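Local coordinates for hyaluronidase (Thermobaculum terrenum, PDB 5DIY), which probably removes O-linked N-acetylglucosamine from proteins as a family 84 glycoside hydrolase, here an engineered mutant with the sugar bound, at residues E11-K16 against A256-L261; F191-N196 against W221-V226; A37-P42 against T79-P84. All blocks are in the same frame, centred on the assembly; numbering follows the deposited sequence.

Interaction 1 of 3, residues E11-K16 against A256-L261. With NAG (2-acetamido-2-deoxy-beta-D-glucopyranose), chain E.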
loop_
_atom_site.group_PDB
_atom_site.type_symbol
_atom_site.label_atom_id
_atom_site.label_comp_id
_atom_site.label_asym_id
_atom_site.label_seq_id
_atom_site.Cartn_x
_atom_site.Cartn_y
_atom_site.Cartn_z
ATOM N N GLU C 11 -2.648 -8.934 -8.290
ATOM C CA GLU C 11 -1.602 -9.440 -7.409
ATOM C C GLU C 11 -0.277 -9.146 -8.106
ATOM O O GLU C 11 0.268 -10.005 -8.785
ATOM C CB GLU C 11 -1.773 -10.934 -7.105
ATOM C CG GLU C 11 -0.746 -11.430 -6.088
ATOM C CD GLU C 11 -0.897 -12.890 -5.697
ATOM O OE1 GLU C 11 -1.942 -13.517 -5.978
ATOM O OE2 GLU C 11 0.065 -13.421 -5.092
ATOM N N GLY C 12 0.205 -7.913 -7.940
ATOM C CA GLY C 12 1.384 -7.397 -8.650
ATOM C C GLY C 12 2.463 -6.809 -7.756
ATOM O O GLY C 12 3.304 -6.031 -8.210
ATOM N N PHE C 13 2.461 -7.211 -6.491
ATOM C CA PHE C 13 3.364 -6.638 -5.488
ATOM C C PHE C 13 4.659 -7.441 -5.399
ATOM O O PHE C 13 4.739 -8.552 -5.918
ATOM C CB PHE C 13 2.674 -6.534 -4.116
ATOM C CG PHE C 13 2.038 -7.817 -3.643
ATOM C CD1 PHE C 13 2.815 -8.863 -3.163
ATOM C CD2 PHE C 13 0.659 -7.984 -3.701
ATOM C CE1 PHE C 13 2.232 -10.048 -2.753
ATOM C CE2 PHE C 13 0.071 -9.166 -3.288
ATOM C CZ PHE C 13 0.857 -10.198 -2.815
ATOM N N TYR C 14 5.667 -6.839 -4.771
ATOM C CA TYR C 14 6.878 -7.537 -4.340
ATOM C C TYR C 14 6.615 -8.098 -2.941
ATOM O O TYR C 14 5.762 -7.588 -2.206
ATOM C CB TYR C 14 8.085 -6.590 -4.282
ATOM C CG TYR C 14 8.559 -6.021 -5.614
ATOM C CD1 TYR C 14 7.948 -4.900 -6.177
ATOM C CD2 TYR C 14 9.650 -6.582 -6.294
ATOM C CE1 TYR C 14 8.393 -4.367 -7.387
ATOM C CE2 TYR C 14 10.103 -6.058 -7.501
ATOM C CZ TYR C 14 9.472 -4.955 -8.045
ATOM O OH TYR C 14 9.924 -4.430 -9.237
ATOM N N GLY C 15 7.388 -9.107 -2.560
ATOM C CA GLY C 15 7.184 -9.836 -1.304
ATOM C C GLY C 15 6.504 -11.173 -1.502
ATOM O O GLY C 15 6.281 -11.611 -2.624
ATOM N N LYS C 16 6.162 -11.808 -0.387
ATOM C CA LYS C 16 5.616 -13.167 -0.366
ATOM C C LYS C 16 4.306 -13.248 -1.147
ATOM O O LYS C 16 3.337 -12.593 -0.768
ATOM C CB LYS C 16 5.378 -13.606 1.088
ATOM C CG LYS C 16 4.972 -15.060 1.267
ATOM C CD LYS C 16 4.480 -15.310 2.682
ATOM C CE LYS C 16 4.087 -16.760 2.882
ATOM N NZ LYS C 16 2.947 -17.157 2.015
ATOM N N ALA C 256 -6.578 -2.729 -8.232
ATOM C CA ALA C 256 -5.889 -2.370 -6.992
ATOM C C ALA C 256 -4.783 -3.373 -6.712
ATOM O O ALA C 256 -5.041 -4.577 -6.685
ATOM C CB ALA C 256 -6.868 -2.337 -5.832
ATOM N N ASN C 257 -3.557 -2.887 -6.522
ATOM C CA ASN C 257 -2.464 -3.726 -6.030
ATOM C C ASN C 257 -2.523 -3.791 -4.488
ATOM O O ASN C 257 -2.273 -2.780 -3.819
ATOM C CB ASN C 257 -1.100 -3.194 -6.506
ATOM C CG ASN C 257 0.014 -4.230 -6.396
ATOM O OD1 ASN C 257 -0.230 -5.404 -6.128
ATOM N ND2 ASN C 257 1.242 -3.799 -6.605
ATOM N N PRO C 258 -2.860 -4.968 -3.920
ATOM C CA PRO C 258 -3.063 -5.071 -2.475
ATOM C C PRO C 258 -1.797 -5.381 -1.684
ATOM O O PRO C 258 -0.706 -5.475 -2.246
ATOM C CB PRO C 258 -4.062 -6.224 -2.365
ATOM C CG PRO C 258 -3.715 -7.109 -3.514
ATOM C CD PRO C 258 -3.070 -6.273 -4.573
ATOM N N MET C 259 -1.948 -5.533 -0.373
ATOM C CA MET C 259 -0.833 -5.923 0.487
ATOM C C MET C 259 -0.570 -7.417 0.359
ATOM O O MET C 259 -1.476 -8.196 0.032
ATOM C CB MET C 259 -1.133 -5.582 1.952
ATOM C CG MET C 259 -1.376 -4.102 2.211
ATOM S SD MET C 259 -1.587 -3.721 3.960
ATOM C CE MET C 259 -3.305 -4.155 4.175
ATOM N N ALA C 260 0.663 -7.816 0.651
ATOM C CA ALA C 260 0.991 -9.242 0.830
ATOM C C ALA C 260 0.230 -9.887 2.017
ATOM O O ALA C 260 0.257 -11.105 2.167
ATOM C CB ALA C 260 2.490 -9.422 0.995
ATOM N N LEU C 261 -0.392 -9.060 2.866
ATOM C CA LEU C 261 -1.396 -9.477 3.853
ATOM C C LEU C 261 -2.803 -9.466 3.231
ATOM O O LEU C 261 -3.427 -8.400 3.145
ATOM C CB LEU C 261 -1.366 -8.515 5.054
ATOM C CG LEU C 261 -0.028 -8.297 5.753
ATOM C CD1 LEU C 261 -0.190 -7.268 6.859
ATOM C CD2 LEU C 261 0.510 -9.606 6.298
HETATM C C1 NAG E . 6.141 -0.587 -8.619
HETATM C C2 NAG E . 5.673 -1.914 -9.249
HETATM C C3 NAG E . 4.767 -2.755 -8.345
HETATM C C4 NAG E . 5.022 -2.428 -6.883
HETATM C C5 NAG E . 4.670 -0.968 -6.648
HETATM C C6 NAG E . 4.901 -0.521 -5.195
HETATM C C7 NAG E . 3.988 -0.953 -10.785
HETATM C C8 NAG E . 3.543 -0.897 -12.220
HETATM N N2 NAG E . 5.070 -1.700 -10.559
HETATM O O3 NAG E . 5.013 -4.142 -8.601
HETATM O O4 NAG E . 4.188 -3.228 -6.046
HETATM O O5 NAG E . 5.328 -0.078 -7.555
HETATM O O6 NAG E . 6.230 -0.804 -4.752
HETATM O O7 NAG E . 3.395 -0.345 -9.902
HETATM O O HOH W 1 1.371 -13.261 0.873
#
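OD1 of Asn257 takes the N-H of Gly12 at 3.1 Å, with an angle of 148° at the hydrogen. The donor stands above the plane of the amide carbonyl. The backbone N of Phe13 also lies close to this oxygen, at 3.3 Å, but its N-H is badly aimed and makes no bond. The CG of Asn257 lies anti to the backbone N (chi1 -162°), and from there the amide spans the gap, with OD1 at Gly12 N and ND2 within 3.1 Å of O4 of the bound N-acetylglucosamine. The other segment bonds the sugar: O3 donates to the carbonyl O of Gly12 at 2.6 Å. The edge of the Tyr14 ring meets the sugar at C4.

Residues 11-16 and 256-261 run off the C-terminal ends of the first and last strands of a TIM barrel, so the contact joins the loops beside the barrel's closing seam, where these enzymes carry their active site. Gly12 and Asn257 both belong to the sugar-binding site, and Asp228, Asp119 and Lys43 bond the same sugar.

Beyond the amide, the ring of Phe13 carries the contact. Its CD2 sits 3.2 Å from the carbonyl O of Pro258 and meets the proline CD as well. One face of the ring, toward its rim, lies under the CA of Ala260 and the carbonyl carbon of Met259, and CE1 touches the CB of Ala260 at 3.8 Å. The ring and the Asn257 amide are nearly parallel, their planes 14° apart. Trp18 meets the Phe13 ring too, and its NE1 donates to the O of Met259. Farther out, the CB of Ala260 packs against the O of Lys16 at 3.7 Å, and a water lies between that oxygen and the O of Ala260.

Interaction 2 of 3, residues F191-N196 against W221-V226. With NAG (2-acetamido-2-deoxy-beta-D-glucopyranose), chain E.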
loop_
_atom_site.group_PDB
_atom_site.type_symbol
_atom_site.label_atom_id
_atom_site.label_comp_id
_atom_site.label_asym_id
_atom_site.label_seq_id
_atom_site.Cartn_x
_atom_site.Cartn_y
_atom_site.Cartn_z
ATOM N N PHE C 191 -1.681 0.229 -18.849
ATOM C CA PHE C 191 -1.704 0.552 -17.419
ATOM C C PHE C 191 -1.075 1.910 -17.125
ATOM O O PHE C 191 -0.257 2.425 -17.893
ATOM C CB PHE C 191 -0.975 -0.520 -16.588
ATOM C CG PHE C 191 -1.860 -1.627 -16.075
ATOM C CD1 PHE C 191 -3.021 -1.341 -15.365
ATOM C CD2 PHE C 191 -1.492 -2.959 -16.240
ATOM C CE1 PHE C 191 -3.816 -2.352 -14.865
ATOM C CE2 PHE C 191 -2.284 -3.979 -15.738
ATOM C CZ PHE C 191 -3.451 -3.670 -15.050
ATOM N N TRP C 192 -1.446 2.457 -15.974
ATOM C CA TRP C 192 -0.937 3.731 -15.498
ATOM C C TRP C 192 -1.245 3.826 -14.000
ATOM O O TRP C 192 -2.342 3.458 -13.574
ATOM C CB TRP C 192 -1.631 4.856 -16.269
ATOM C CG TRP C 192 -1.150 6.202 -15.931
ATOM C CD1 TRP C 192 -1.761 7.098 -15.117
ATOM C CD2 TRP C 192 0.047 6.822 -16.392
ATOM N NE1 TRP C 192 -1.014 8.241 -15.030
ATOM C CE2 TRP C 192 0.105 8.101 -15.803
ATOM C CE3 TRP C 192 1.086 6.420 -17.236
ATOM C CZ2 TRP C 192 1.154 8.986 -16.044
ATOM C CZ3 TRP C 192 2.132 7.303 -17.472
ATOM C CH2 TRP C 192 2.155 8.569 -16.882
ATOM N N THR C 193 -0.294 4.308 -13.204
ATOM C CA THR C 193 -0.453 4.349 -11.735
ATOM C C THR C 193 -0.807 5.726 -11.171
ATOM O O THR C 193 -1.202 5.825 -10.013
ATOM C CB THR C 193 0.782 3.762 -10.985
ATOM O OG1 THR C 193 1.884 4.676 -11.034
ATOM C CG2 THR C 193 1.216 2.425 -11.591
ATOM N N GLY C 194 -0.667 6.775 -11.980
ATOM C CA GLY C 194 -1.124 8.125 -11.630
ATOM C C GLY C 194 0.057 9.071 -11.546
ATOM O O GLY C 194 1.090 8.796 -12.139
ATOM N N PRO C 195 -0.084 10.201 -10.824
ATOM C CA PRO C 195 1.057 11.129 -10.700
ATOM C C PRO C 195 2.309 10.537 -10.035
ATOM O O PRO C 195 3.412 10.962 -10.347
ATOM C CB PRO C 195 0.487 12.283 -9.864
ATOM C CG PRO C 195 -0.977 12.237 -10.122
ATOM C CD PRO C 195 -1.320 10.781 -10.270
ATOM N N ASN C 196 2.128 9.571 -9.136
ATOM C CA ASN C 196 3.237 8.882 -8.456
ATOM C C ASN C 196 3.084 7.378 -8.620
ATOM O O ASN C 196 2.092 6.913 -9.194
ATOM C CB ASN C 196 3.249 9.242 -6.964
ATOM C CG ASN C 196 3.162 10.741 -6.727
ATOM O OD1 ASN C 196 4.144 11.462 -6.914
ATOM N ND2 ASN C 196 1.987 11.217 -6.321
ATOM N N TRP C 221 -3.595 0.978 -12.740
ATOM C CA TRP C 221 -2.910 0.098 -11.801
ATOM C C TRP C 221 -2.773 0.968 -10.565
ATOM O O TRP C 221 -1.867 1.784 -10.483
ATOM C CB TRP C 221 -1.531 -0.292 -12.359
ATOM C CG TRP C 221 -0.683 -1.214 -11.513
ATOM C CD1 TRP C 221 -0.559 -1.226 -10.147
ATOM C CD2 TRP C 221 0.191 -2.240 -11.996
ATOM N NE1 TRP C 221 0.319 -2.201 -9.762
ATOM C CE2 TRP C 221 0.798 -2.839 -10.871
ATOM C CE3 TRP C 221 0.512 -2.718 -13.272
ATOM C CZ2 TRP C 221 1.708 -3.891 -10.980
ATOM C CZ3 TRP C 221 1.422 -3.761 -13.383
ATOM C CH2 TRP C 221 2.007 -4.339 -12.241
ATOM N N ASP C 222 -3.677 0.811 -9.605
ATOM C CA ASP C 222 -3.689 1.694 -8.449
ATOM C C ASP C 222 -2.939 1.022 -7.302
ATOM O O ASP C 222 -3.376 -0.013 -6.787
ATOM C CB ASP C 222 -5.126 2.049 -8.055
ATOM C CG ASP C 222 -5.228 3.400 -7.363
ATOM O OD1 ASP C 222 -4.187 3.992 -7.007
ATOM O OD2 ASP C 222 -6.363 3.893 -7.185
ATOM N N ASN C 223 -1.810 1.609 -6.913
ATOM C CA ASN C 223 -0.929 1.030 -5.901
ATOM C C ASN C 223 -1.368 1.409 -4.494
ATOM O O ASN C 223 -0.676 2.140 -3.778
ATOM C CB ASN C 223 0.530 1.452 -6.142
ATOM C CG ASN C 223 1.177 0.715 -7.294
ATOM O OD1 ASN C 223 1.669 1.328 -8.236
ATOM N ND2 ASN C 223 1.227 -0.595 -7.205
ATOM N N TYR C 224 -2.539 0.906 -4.125
ATOM C CA TYR C 224 -3.059 0.966 -2.772
ATOM C C TYR C 224 -4.015 -0.234 -2.655
ATOM O O TYR C 224 -4.820 -0.435 -3.573
ATOM C CB TYR C 224 -3.802 2.292 -2.506
ATOM C CG TYR C 224 -4.218 2.395 -1.059
ATOM C CD1 TYR C 224 -3.317 2.843 -0.081
ATOM C CD2 TYR C 224 -5.480 1.977 -0.647
ATOM C CE1 TYR C 224 -3.679 2.894 1.260
ATOM C CE2 TYR C 224 -5.853 2.039 0.685
ATOM C CZ TYR C 224 -4.947 2.489 1.636
ATOM O OH TYR C 224 -5.330 2.525 2.951
ATOM N N PRO C 225 -3.963 -1.031 -1.576
ATOM C CA PRO C 225 -3.198 -0.774 -0.345
ATOM C C PRO C 225 -1.737 -1.266 -0.272
ATOM O O PRO C 225 -1.168 -1.201 0.804
ATOM C CB PRO C 225 -4.041 -1.501 0.720
ATOM C CG PRO C 225 -4.686 -2.608 -0.028
ATOM C CD PRO C 225 -5.053 -1.991 -1.343
ATOM N N VAL C 226 -1.130 -1.728 -1.370
ATOM C CA VAL C 226 0.255 -2.266 -1.328
ATOM C C VAL C 226 1.172 -1.609 -0.314
ATOM O O VAL C 226 1.313 -0.391 -0.318
ATOM C CB VAL C 226 1.081 -2.131 -2.643
ATOM C CG1 VAL C 226 1.219 -3.450 -3.342
ATOM C CG2 VAL C 226 0.598 -1.013 -3.559
HETATM C C1 NAG E . 6.141 -0.587 -8.619
HETATM C C2 NAG E . 5.673 -1.914 -9.249
HETATM C C3 NAG E . 4.767 -2.755 -8.345
HETATM C C4 NAG E . 5.022 -2.428 -6.883
HETATM C C5 NAG E . 4.670 -0.968 -6.648
HETATM C C6 NAG E . 4.901 -0.521 -5.195
HETATM C C7 NAG E . 3.988 -0.953 -10.785
HETATM C C8 NAG E . 3.543 -0.897 -12.220
HETATM N N2 NAG E . 5.070 -1.700 -10.559
HETATM O O3 NAG E . 5.013 -4.142 -8.601
HETATM O O4 NAG E . 4.188 -3.228 -6.046
HETATM O O5 NAG E . 5.328 -0.078 -7.555
HETATM O O6 NAG E . 6.230 -0.804 -4.752
HETATM O O7 NAG E . 3.395 -0.345 -9.902
HETATM O O HOH W 2 -1.519 4.422 -7.489
#
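Phe191 opens the contact by turning one ring face to the indole of Trp221. The edge of the six-membered ring points at that face in a T-shaped pair, with centroids 5.1 Å apart and planes at 69°; CE3 is the indole atom over the face, offset toward the rim. Phe191 CD1 also packs on the CB of Trp221 at 3.5 Å. At Trp192 the contact is backbone: its O accepts the N-H of Trp221 at 2.9 Å. Thr193 follows, its CA 3.2 Å from the O of Trp221 in a CA-H...O contact, while its CG2 touches the tryptophan CB. The OG1 of Thr193 turns back to the O of Asn196 at 2.9 Å, tying down the loop, and a water that accepts from the N of Asn223 bridges toward the O of Thr193.

The CG of Trp221 is anti to the backbone N, and the indole that follows lies against the sugar's acetamido group, whose methyl C8 stands over the centre of the ring, 3.6 Å from Trp221 CD2. An alanine at Trp221 would probably leave that methyl without its aromatic floor and the face of Phe191 without its partner.

Strands 189-192 and 218-222 are neighbours in the barrel, connected through helix 204-214, against which Trp192 packs on the outside, while Phe191 and Trp221 both lean on Cys164 of strand 160-164.

Interaction 3 of 3, residues A37-P42 against T79-P84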
loop_
_atom_site.group_PDB
_atom_site.type_symbol
_atom_site.label_atom_id
_atom_site.label_comp_id
_atom_site.label_asym_id
_atom_site.label_seq_id
_atom_site.Cartn_x
_atom_site.Cartn_y
_atom_site.Cartn_z
ATOM N N ALA C 37 -12.459 -8.943 -11.928
ATOM C CA ALA C 37 -11.214 -9.083 -12.682
ATOM C C ALA C 37 -10.017 -9.307 -11.773
ATOM O O ALA C 37 -9.836 -8.583 -10.799
ATOM C CB ALA C 37 -10.997 -7.845 -13.538
ATOM N N TYR C 38 -9.199 -10.306 -12.105
ATOM C CA TYR C 38 -7.987 -10.613 -11.359
ATOM C C TYR C 38 -6.821 -10.759 -12.312
ATOM O O TYR C 38 -6.943 -11.458 -13.316
ATOM C CB TYR C 38 -8.163 -11.909 -10.571
ATOM C CG TYR C 38 -6.890 -12.454 -9.971
ATOM C CD1 TYR C 38 -6.364 -11.918 -8.792
ATOM C CD2 TYR C 38 -6.215 -13.525 -10.567
ATOM C CE1 TYR C 38 -5.201 -12.423 -8.234
ATOM C CE2 TYR C 38 -5.044 -14.026 -10.020
ATOM C CZ TYR C 38 -4.547 -13.480 -8.850
ATOM O OH TYR C 38 -3.394 -13.988 -8.303
ATOM N N ILE C 39 -5.694 -10.124 -11.984
ATOM C CA ILE C 39 -4.450 -10.310 -12.727
ATOM C C ILE C 39 -3.422 -11.035 -11.859
ATOM O O ILE C 39 -3.087 -10.581 -10.754
ATOM C CB ILE C 39 -3.855 -8.977 -13.233
ATOM C CG1 ILE C 39 -4.766 -8.357 -14.299
ATOM C CG2 ILE C 39 -2.464 -9.197 -13.832
ATOM C CD1 ILE C 39 -4.531 -6.881 -14.536
ATOM N N TYR C 40 -2.916 -12.150 -12.379
ATOM C CA TYR C 40 -1.815 -12.871 -11.752
ATOM C C TYR C 40 -0.497 -12.245 -12.188
ATOM O O TYR C 40 -0.131 -12.341 -13.361
ATOM C CB TYR C 40 -1.846 -14.350 -12.140
ATOM C CG TYR C 40 -0.743 -15.133 -11.503
ATOM C CD1 TYR C 40 -0.904 -15.686 -10.240
ATOM C CD2 TYR C 40 0.486 -15.302 -12.145
ATOM C CE1 TYR C 40 0.116 -16.400 -9.636
ATOM C CE2 TYR C 40 1.513 -16.015 -11.547
ATOM C CZ TYR C 40 1.316 -16.564 -10.289
ATOM O OH TYR C 40 2.321 -17.271 -9.675
ATOM N N ALA C 41 0.209 -11.600 -11.252
ATOM C CA ALA C 41 1.509 -10.989 -11.546
ATOM C C ALA C 41 2.446 -10.792 -10.336
ATOM O O ALA C 41 3.077 -9.742 -10.223
ATOM C CB ALA C 41 1.282 -9.648 -12.241
ATOM N N PRO C 42 2.554 -11.791 -9.431
ATOM C CA PRO C 42 3.440 -11.583 -8.282
ATOM C C PRO C 42 4.898 -11.473 -8.712
ATOM O O PRO C 42 5.392 -12.344 -9.434
ATOM C CB PRO C 42 3.206 -12.826 -7.415
ATOM C CG PRO C 42 2.712 -13.860 -8.359
ATOM C CD PRO C 42 1.912 -13.118 -9.389
ATOM N N THR C 79 -6.666 -12.989 -15.662
ATOM C CA THR C 79 -5.608 -12.579 -16.579
ATOM C C THR C 79 -4.274 -13.113 -16.079
ATOM O O THR C 79 -3.909 -12.901 -14.924
ATOM C CB THR C 79 -5.542 -11.045 -16.693
ATOM O OG1 THR C 79 -6.761 -10.557 -17.264
ATOM C CG2 THR C 79 -4.361 -10.580 -17.563
ATOM N N PHE C 80 -3.556 -13.811 -16.956
ATOM C CA PHE C 80 -2.197 -14.244 -16.680
ATOM C C PHE C 80 -1.268 -13.171 -17.209
ATOM O O PHE C 80 -1.340 -12.830 -18.393
ATOM C CB PHE C 80 -1.880 -15.580 -17.361
ATOM C CG PHE C 80 -0.441 -15.993 -17.218
ATOM C CD1 PHE C 80 0.015 -16.561 -16.037
ATOM C CD2 PHE C 80 0.468 -15.769 -18.246
ATOM C CE1 PHE C 80 1.349 -16.916 -15.888
ATOM C CE2 PHE C 80 1.799 -16.125 -18.106
ATOM C CZ PHE C 80 2.242 -16.700 -16.929
ATOM N N ALA C 81 -0.397 -12.641 -16.353
ATOM C CA ALA C 81 0.611 -11.680 -16.793
ATOM C C ALA C 81 2.017 -12.272 -16.797
ATOM O O ALA C 81 2.325 -13.185 -16.029
ATOM C CB ALA C 81 0.569 -10.422 -15.945
ATOM N N ILE C 82 2.852 -11.721 -17.674
ATOM C CA ILE C 82 4.254 -12.096 -17.828
ATOM C C ILE C 82 5.066 -10.790 -17.929
ATOM O O ILE C 82 4.572 -9.790 -18.454
ATOM C CB ILE C 82 4.439 -13.027 -19.066
ATOM C CG1 ILE C 82 5.846 -13.635 -19.124
ATOM C CG2 ILE C 82 4.094 -12.325 -20.377
ATOM C CD1 ILE C 82 6.035 -14.807 -18.183
ATOM N N SER C 83 6.288 -10.803 -17.397
ATOM C CA SER C 83 7.164 -9.635 -17.367
ATOM C C SER C 83 8.534 -10.017 -17.937
ATOM O O SER C 83 9.413 -10.454 -17.189
ATOM C CB SER C 83 7.300 -9.115 -15.936
ATOM O OG SER C 83 6.032 -8.777 -15.410
ATOM N N PRO C 84 8.711 -9.879 -19.270
ATOM C CA PRO C 84 9.925 -10.318 -19.956
ATOM C C PRO C 84 11.002 -9.247 -20.172
ATOM O O PRO C 84 12.067 -9.563 -20.716
ATOM C CB PRO C 84 9.378 -10.767 -21.311
ATOM C CG PRO C 84 8.297 -9.779 -21.584
ATOM C CD PRO C 84 7.686 -9.444 -20.244
HETATM O O HOH W 3 -8.506 -9.668 -15.424
#
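Ile39 and Thr79 lie side by side and point the same way, with CG1 of the isoleucine 3.7 Å from CB of the threonine. They belong to the tight part of this contact, and three backbone bonds join the two parallel strands. The N-H of Thr79 goes to the O of Tyr38 and the N-H of Tyr40 to the O of Thr79, both at 2.8 Å. The third, from the N-H of Ala81 to the O of Tyr40, is longer at 3.0 Å. CG2 of Ile39 fills in against the CB of Ala81 at 3.9 Å, and the CB of Ala41 meets that same methyl.

On the other face of the sheet the fit is looser. Tyr40 and Phe80 run alongside each other, each CG anti to its backbone N, yet the nearest ring atoms, CD2 of Tyr40 and CD1 of Phe80, are 4.1 Å apart. Their surroundings differ: CD of Pro42 sits over the centre of the Tyr40 ring, whose OH bonds to Asp45, whereas Phe80 stacks on Phe106. At the start of the contact a water joins the O of Tyr38 to Thr79 OG1, a hydroxyl also bonded to Ser113. Past Ala81 the segments part, and Ile82 turns to helix 93-108.

Ile39 and Ala81 both pack on Phe117 of strand 113-117 inside the barrel, while Tyr40 and Phe80 face the surrounding helices. Neighbouring strands inclined at 29° and connected through helix 58-73 make a beta-alpha-beta unit, the repeating element of the TIM barrel.

Overall arrangement
All three contacts are buried and belong to one eight-stranded barrel, but they lie at different places along it, from the strands to the loops at their C-terminal ends. Interaction 3 lies within the barrel wall and is mainly regular backbone pairing with apolar packing, away from the sugar. Interaction 2 begins on strands and ends in loops, where one partner of an aromatic pair, Trp221, also lines the sugar site. Interaction 1 is made almost wholly by loops, combines polar groups with one ring, and reaches a more exposed rim. Interactions 1 and 2 share the sugar and probably bond through Asn257 N and Asp222 O. Glu11 ties interaction 1 to Tyr38 and Ile39 of interaction 3, while Phe191 packs on Ile39.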